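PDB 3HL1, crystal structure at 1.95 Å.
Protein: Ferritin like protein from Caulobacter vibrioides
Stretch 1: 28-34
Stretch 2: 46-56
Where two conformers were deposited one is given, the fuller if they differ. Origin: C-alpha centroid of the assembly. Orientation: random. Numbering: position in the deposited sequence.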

ATOM      1  N   TYR A  28      -6.152  -5.058   1.527  1.00 27.82           N
ATOM      2  CA  TYR A  28      -5.659  -6.201   2.264  1.00 28.03           C
ATOM      3  C   TYR A  28      -5.698  -5.956   3.784  1.00 29.36           C
ATOM      4  O   TYR A  28      -6.262  -6.757   4.482  1.00 27.39           O
ATOM      5  CB  TYR A  28      -4.237  -6.623   1.809  1.00 30.41           C
ATOM      6  CG  TYR A  28      -3.904  -8.060   2.141  1.00 30.42           C
ATOM      7  CD1 TYR A  28      -3.379  -8.397   3.398  1.00 32.12           C
ATOM      8  CD2 TYR A  28      -4.157  -9.103   1.220  1.00 25.11           C
ATOM      9  CE1 TYR A  28      -3.097  -9.729   3.724  1.00 30.67           C
ATOM     10  CE2 TYR A  28      -3.875 -10.442   1.542  1.00 28.94           C
ATOM     11  CZ  TYR A  28      -3.342 -10.728   2.787  1.00 33.96           C
ATOM     12  OH  TYR A  28      -3.122 -11.990   3.121  1.00 28.17           O
ATOM     13  N   TYR A  29      -5.051  -4.908   4.253  1.00 27.51           N
ATOM     14  CA  TYR A  29      -4.976  -4.548   5.634  1.00 27.53           C
ATOM     15  C   TYR A  29      -6.345  -4.163   6.180  1.00 28.27           C
ATOM     16  O   TYR A  29      -6.648  -4.453   7.315  1.00 28.86           O
ATOM     17  CB  TYR A  29      -4.019  -3.375   5.853  1.00 26.33           C
ATOM     18  CG  TYR A  29      -2.539  -3.632   5.627  1.00 27.59           C
ATOM     19  CD1 TYR A  29      -2.066  -4.815   5.023  1.00 29.73           C
ATOM     20  CD2 TYR A  29      -1.626  -2.587   5.806  1.00 33.71           C
ATOM     21  CE1 TYR A  29      -0.716  -5.004   4.775  1.00 31.93           C
ATOM     22  CE2 TYR A  29      -0.272  -2.748   5.484  1.00 32.29           C
ATOM     23  CZ  TYR A  29       0.185  -3.949   4.992  1.00 33.44           C
ATOM     24  OH  TYR A  29       1.541  -4.089   4.663  1.00 35.22           O
ATOM     25  N   LEU A  30      -7.140  -3.437   5.404  1.00 26.59           N
ATOM     26  CA  LEU A  30      -8.463  -3.013   5.848  1.00 28.24           C
ATOM     27  C   LEU A  30      -9.371  -4.206   6.099  1.00 29.59           C
ATOM     28  O   LEU A  30     -10.146  -4.233   7.085  1.00 28.23           O
ATOM     29  CB  LEU A  30      -9.133  -2.079   4.824  1.00 31.77           C
ATOM     30  CG  LEU A  30      -8.672  -0.607   4.797  1.00 28.29           C
ATOM     31  CD1 LEU A  30      -9.264   0.128   3.542  1.00 29.76           C
ATOM     32  CD2 LEU A  30      -8.969   0.113   6.163  1.00 27.39           C
ATOM     33  N   THR A  31      -9.298  -5.179   5.198  1.00 27.85           N
ATOM     34  CA  THR A  31     -10.071  -6.429   5.293  1.00 29.26           C
ATOM     35  C   THR A  31      -9.731  -7.178   6.582  1.00 28.93           C
ATOM     36  O   THR A  31     -10.646  -7.564   7.304  1.00 30.90           O
ATOM     37  CB  THR A  31      -9.903  -7.293   4.033  1.00 27.36           C
ATOM     38  OG1 THR A  31     -10.347  -6.509   2.917  1.00 28.79           O
ATOM     39  CG2 THR A  31     -10.758  -8.596   4.155  1.00 30.87           C
ATOM     40  N   VAL A  32      -8.440  -7.299   6.897  1.00 27.91           N
ATOM     41  CA  VAL A  32      -7.992  -7.862   8.210  1.00 24.16           C
ATOM     42  C   VAL A  32      -8.474  -7.018   9.362  1.00 28.76           C
ATOM     43  O   VAL A  32      -9.026  -7.550  10.314  1.00 28.68           O
ATOM     44  CB  VAL A  32      -6.453  -8.024   8.263  1.00 22.87           C
ATOM     45  CG1 VAL A  32      -5.945  -8.437   9.672  1.00 29.64           C
ATOM     46  CG2 VAL A  32      -6.048  -8.989   7.142  1.00 23.57           C
ATOM     47  N   LEU A  33      -8.260  -5.711   9.291  1.00 28.64           N
ATOM     48  CA  LEU A  33      -8.661  -4.804  10.368  1.00 29.26           C
ATOM     49  C   LEU A  33     -10.100  -4.998  10.794  1.00 29.30           C
ATOM     50  O   LEU A  33     -10.402  -5.246  11.938  1.00 31.02           O
ATOM     51  CB  LEU A  33      -8.483  -3.338   9.935  1.00 29.51           C
ATOM     52  CG  LEU A  33      -8.771  -2.237  10.921  1.00 27.28           C
ATOM     53  CD1 LEU A  33      -7.840  -2.393  12.213  1.00 33.72           C
ATOM     54  CD2 LEU A  33      -8.715  -0.828  10.253  1.00 30.39           C
ATOM     55  N   TYR A  34     -11.005  -4.856   9.854  1.00 31.56           N
ATOM     56  CA  TYR A  34     -12.431  -4.860  10.191  1.00 32.08           C
ATOM     57  C   TYR A  34     -12.966  -6.231  10.544  1.00 30.45           C
ATOM     58  O   TYR A  34     -14.037  -6.321  11.157  1.00 30.98           O
ATOM     59  CB  TYR A  34     -13.256  -4.193   9.080  1.00 29.44           C
ATOM     60  CG  TYR A  34     -13.143  -2.695   9.117  1.00 31.59           C
ATOM     61  CD1 TYR A  34     -13.698  -1.968  10.158  1.00 32.44           C
ATOM     62  CD2 TYR A  34     -12.386  -2.002   8.166  1.00 32.32           C
ATOM     63  CE1 TYR A  34     -13.567  -0.593  10.229  1.00 41.28           C
ATOM     64  CE2 TYR A  34     -12.241  -0.625   8.241  1.00 29.58           C
ATOM     65  CZ  TYR A  34     -12.850   0.071   9.262  1.00 37.83           C
ATOM     66  OH  TYR A  34     -12.731   1.425   9.335  1.00 35.02           O
ATOM     67  N   LEU A  46      -2.899  -1.481  16.078  1.00 31.30           N
ATOM     68  CA  LEU A  46      -1.657  -1.569  15.307  1.00 32.87           C
ATOM     69  C   LEU A  46      -1.917  -1.523  13.813  1.00 33.49           C
ATOM     70  O   LEU A  46      -1.233  -0.817  13.092  1.00 33.63           O
ATOM     71  CB  LEU A  46      -0.854  -2.831  15.633  1.00 33.74           C
ATOM     72  CG  LEU A  46      -0.215  -2.937  17.040  1.00 31.87           C
ATOM     73  CD1 LEU A  46       0.553  -4.298  17.153  1.00 39.20           C
ATOM     74  CD2 LEU A  46       0.702  -1.714  17.310  1.00 39.11           C
ATOM     75  N   ILE A  47      -2.898  -2.291  13.364  1.00 32.68           N
ATOM     76  CA  ILE A  47      -3.239  -2.358  11.936  1.00 32.98           C
ATOM     77  C   ILE A  47      -3.852  -1.064  11.375  1.00 29.70           C
ATOM     78  O   ILE A  47      -3.534  -0.628  10.255  1.00 31.26           O
ATOM     79  CB  ILE A  47      -4.133  -3.582  11.632  1.00 34.82           C
ATOM     80  CG1 ILE A  47      -3.327  -4.853  11.876  1.00 33.29           C
ATOM     81  CG2 ILE A  47      -4.627  -3.570  10.145  1.00 30.78           C
ATOM     82  CD1 ILE A  47      -4.170  -6.189  11.841  1.00 33.92           C
ATOM     83  N   GLN A  48      -4.751  -0.474  12.145  1.00 28.72           N
ATOM     84  CA  GLN A  48      -5.361   0.778  11.790  1.00 28.71           C
ATOM     85  C   GLN A  48      -4.324   1.860  11.521  1.00 28.43           C
ATOM     86  O   GLN A  48      -4.375   2.526  10.491  1.00 29.91           O
ATOM     87  CB  GLN A  48      -6.309   1.189  12.898  1.00 32.13           C
ATOM     88  CG  GLN A  48      -7.088   2.418  12.609  1.00 34.91           C
ATOM     89  CD  GLN A  48      -7.967   2.766  13.787  1.00 46.39           C
ATOM     90  OE1 GLN A  48      -9.166   2.863  13.644  1.00 48.34           O
ATOM     91  NE2 GLN A  48      -7.377   2.859  14.964  1.00 48.12           N
ATOM     92  N   ALA A  49      -3.350   2.016  12.402  1.00 31.24           N
ATOM     93  CA  ALA A  49      -2.335   3.037  12.226  1.00 32.48           C
ATOM     94  C   ALA A  49      -1.534   2.734  10.949  1.00 33.54           C
ATOM     95  O   ALA A  49      -1.241   3.644  10.156  1.00 29.87           O
ATOM     96  CB  ALA A  49      -1.419   3.143  13.480  1.00 33.30           C
ATOM     97  N   ALA A  50      -1.248   1.448  10.711  1.00 35.18           N
ATOM     98  CA  ALA A  50      -0.512   1.022   9.516  1.00 31.69           C
ATOM     99  C   ALA A  50      -1.240   1.333   8.220  1.00 33.02           C
ATOM    100  O   ALA A  50      -0.633   1.775   7.241  1.00 31.48           O
ATOM    101  CB  ALA A  50      -0.181  -0.519   9.556  1.00 27.58           C
ATOM    102  N   VAL A  51      -2.539   1.110   8.208  1.00 31.38           N
ATOM    103  CA  VAL A  51      -3.420   1.400   7.062  0.50 32.70           C
ATOM    104  C   VAL A  51      -3.352   2.882   6.693  1.00 33.06           C
ATOM    105  O   VAL A  51      -3.227   3.282   5.530  1.00 32.40           O
ATOM    106  CB  VAL A  51      -4.909   1.119   7.368  0.50 32.54           C
ATOM    107  CG1 VAL A  51      -5.821   1.828   6.320  0.50 28.52           C
ATOM    108  CG2 VAL A  51      -5.174  -0.357   7.393  0.50 24.19           C
ATOM    109  N   TYR A  52      -3.448   3.722   7.711  1.00 30.71           N
ATOM    110  CA  TYR A  52      -3.370   5.155   7.541  1.00 35.09           C
ATOM    111  C   TYR A  52      -2.012   5.553   6.975  1.00 34.07           C
ATOM    112  O   TYR A  52      -1.941   6.427   6.138  1.00 35.56           O
ATOM    113  CB  TYR A  52      -3.612   5.895   8.873  1.00 36.97           C
ATOM    114  CG  TYR A  52      -5.034   5.756   9.442  1.00 50.14           C
ATOM    115  CD1 TYR A  52      -6.101   5.267   8.668  1.00 59.02           C
ATOM    116  CD2 TYR A  52      -5.312   6.135  10.754  1.00 60.60           C
ATOM    117  CE1 TYR A  52      -7.394   5.143   9.189  1.00 56.55           C
ATOM    118  CE2 TYR A  52      -6.616   6.039  11.287  1.00 55.66           C
ATOM    119  CZ  TYR A  52      -7.643   5.549  10.494  1.00 55.97           C
ATOM    120  OH  TYR A  52      -8.911   5.451  11.026  1.00 59.18           O
ATOM    121  N   GLN A  53      -0.940   4.897   7.418  1.00 34.43           N
ATOM    122  CA  GLN A  53       0.380   5.137   6.842  1.00 33.20           C
ATOM    123  C   GLN A  53       0.479   4.694   5.388  1.00 32.45           C
ATOM    124  O   GLN A  53       1.138   5.359   4.569  1.00 35.52           O
ATOM    125  CB  GLN A  53       1.469   4.480   7.671  1.00 31.75           C
ATOM    126  CG  GLN A  53       1.528   5.101   9.044  1.00 40.09           C
ATOM    127  CD  GLN A  53       2.787   4.733   9.793  1.00 38.56           C
ATOM    128  OE1 GLN A  53       3.343   3.642   9.621  1.00 42.25           O
ATOM    129  NE2 GLN A  53       3.245   5.646  10.622  1.00 46.80           N
ATOM    130  N   GLU A  54      -0.179   3.602   5.036  1.00 31.74           N
ATOM    131  CA  GLU A  54      -0.168   3.181   3.616  1.00 28.72           C
ATOM    132  C   GLU A  54      -0.808   4.226   2.734  1.00 32.32           C
ATOM    133  O   GLU A  54      -0.327   4.477   1.647  1.00 31.47           O
ATOM    134  CB  GLU A  54      -0.866   1.821   3.414  1.00 29.22           C
ATOM    135  CG  GLU A  54      -0.144   0.665   4.032  1.00 36.80           C
ATOM    136  CD  GLU A  54       1.251   0.460   3.403  1.00 42.19           C
ATOM    137  OE1 GLU A  54       1.351   0.040   2.247  1.00 58.28           O
ATOM    138  OE2 GLU A  54       2.242   0.731   4.066  1.00 41.28           O
HETATM  139  N   MSE A  55      -1.917   4.807   3.190  1.00 31.19           N
HETATM  140  CA  MSE A  55      -2.630   5.854   2.448  0.50 34.39           C
HETATM  141  C   MSE A  55      -1.740   7.063   2.238  1.00 32.71           C
HETATM  142  O   MSE A  55      -1.652   7.597   1.129  1.00 36.63           O
HETATM  143  CB  MSE A  55      -3.902   6.251   3.203  0.50 32.72           C
HETATM  144  CG  MSE A  55      -4.955   5.153   3.185  0.50 31.07           C
HETATM  145 SE   MSE A  55      -6.349   5.492   4.512  0.38 39.22          SE
HETATM  146  CE  MSE A  55      -7.274   3.905   4.339  0.50 28.52           C
ATOM    147  N   LEU A  56      -1.058   7.474   3.298  1.00 32.38           N
ATOM    148  CA  LEU A  56      -0.034   8.499   3.208  1.00 30.63           C
ATOM    149  C   LEU A  56       1.040   8.130   2.179  1.00 30.73           C
ATOM    150  O   LEU A  56       1.414   8.990   1.380  1.00 31.61           O
ATOM    151  CB  LEU A  56       0.603   8.785   4.590  1.00 32.95           C
ATOM    152  CG  LEU A  56       1.832   9.694   4.530  1.00 34.82           C
ATOM    153  CD1 LEU A  56       1.351  11.091   4.144  1.00 31.84           C
ATOM    154  CD2 LEU A  56       2.697   9.703   5.797  1.00 34.26           C
TER

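No hydrogen bond crosses between these two helical stretches, although four tyrosines, two glutamines and a glutamate lie among their residues; the contact rests on packing alone. It illustrates a general rule of helix pairing: each helix satisfies its own backbone, as in the bond from Leu 33 N to Tyr 29 O (2.8 Å), leaving side-chain shape to govern the fit. The helices run nearly antiparallel, at 157°, with axes 9.5 Å apart at closest approach, and bury 424 Å² in total.

The register repeats once per helical turn. CA atoms of Tyr 29 and Val 51 lie 6.3 Å apart, those of Leu 33 and Ile 47 6.2 Å. All four side chains leave the backbone toward the partner helix. Ile 47 uses its beta branch well: its CG2 lies 3.6 Å from Tyr 29 O and 3.9 Å from Leu 33 CB, while its CD1 reaches Val 32 CG1 at 3.6 Å. Val 51 packs with both methyls: its CG2 lies 3.6 Å from Tyr 29 CB and 4.0 Å from Leu 30 CD2, and its CG1 3.6 Å from Leu 30 CD2. The compact valine suits its place: the CG2 methyl also meets the edge of the Tyr 29 ring.

Tyr 29 has more of its surface covered by the partner stretch than any other residue here. Its CE2 approaches Glu 54 CG at 3.7 Å, so the glutamate contributes its aliphatic stem to the contact, while its carboxylate oxygens and the tyrosine hydroxyl find hydrogen bonds elsewhere in the structure. Buried polar groups are thus accommodated without being paired across the interface.

Two leucines extend the packing. Leu 30 starts sideways, yet its CD1 comes within 4.3 Å of CE of selenomethionine Met 55. Leu 33 brings CD1 to 3.6 Å from Gln 48 N and 4.0 Å from Gln 48 CB.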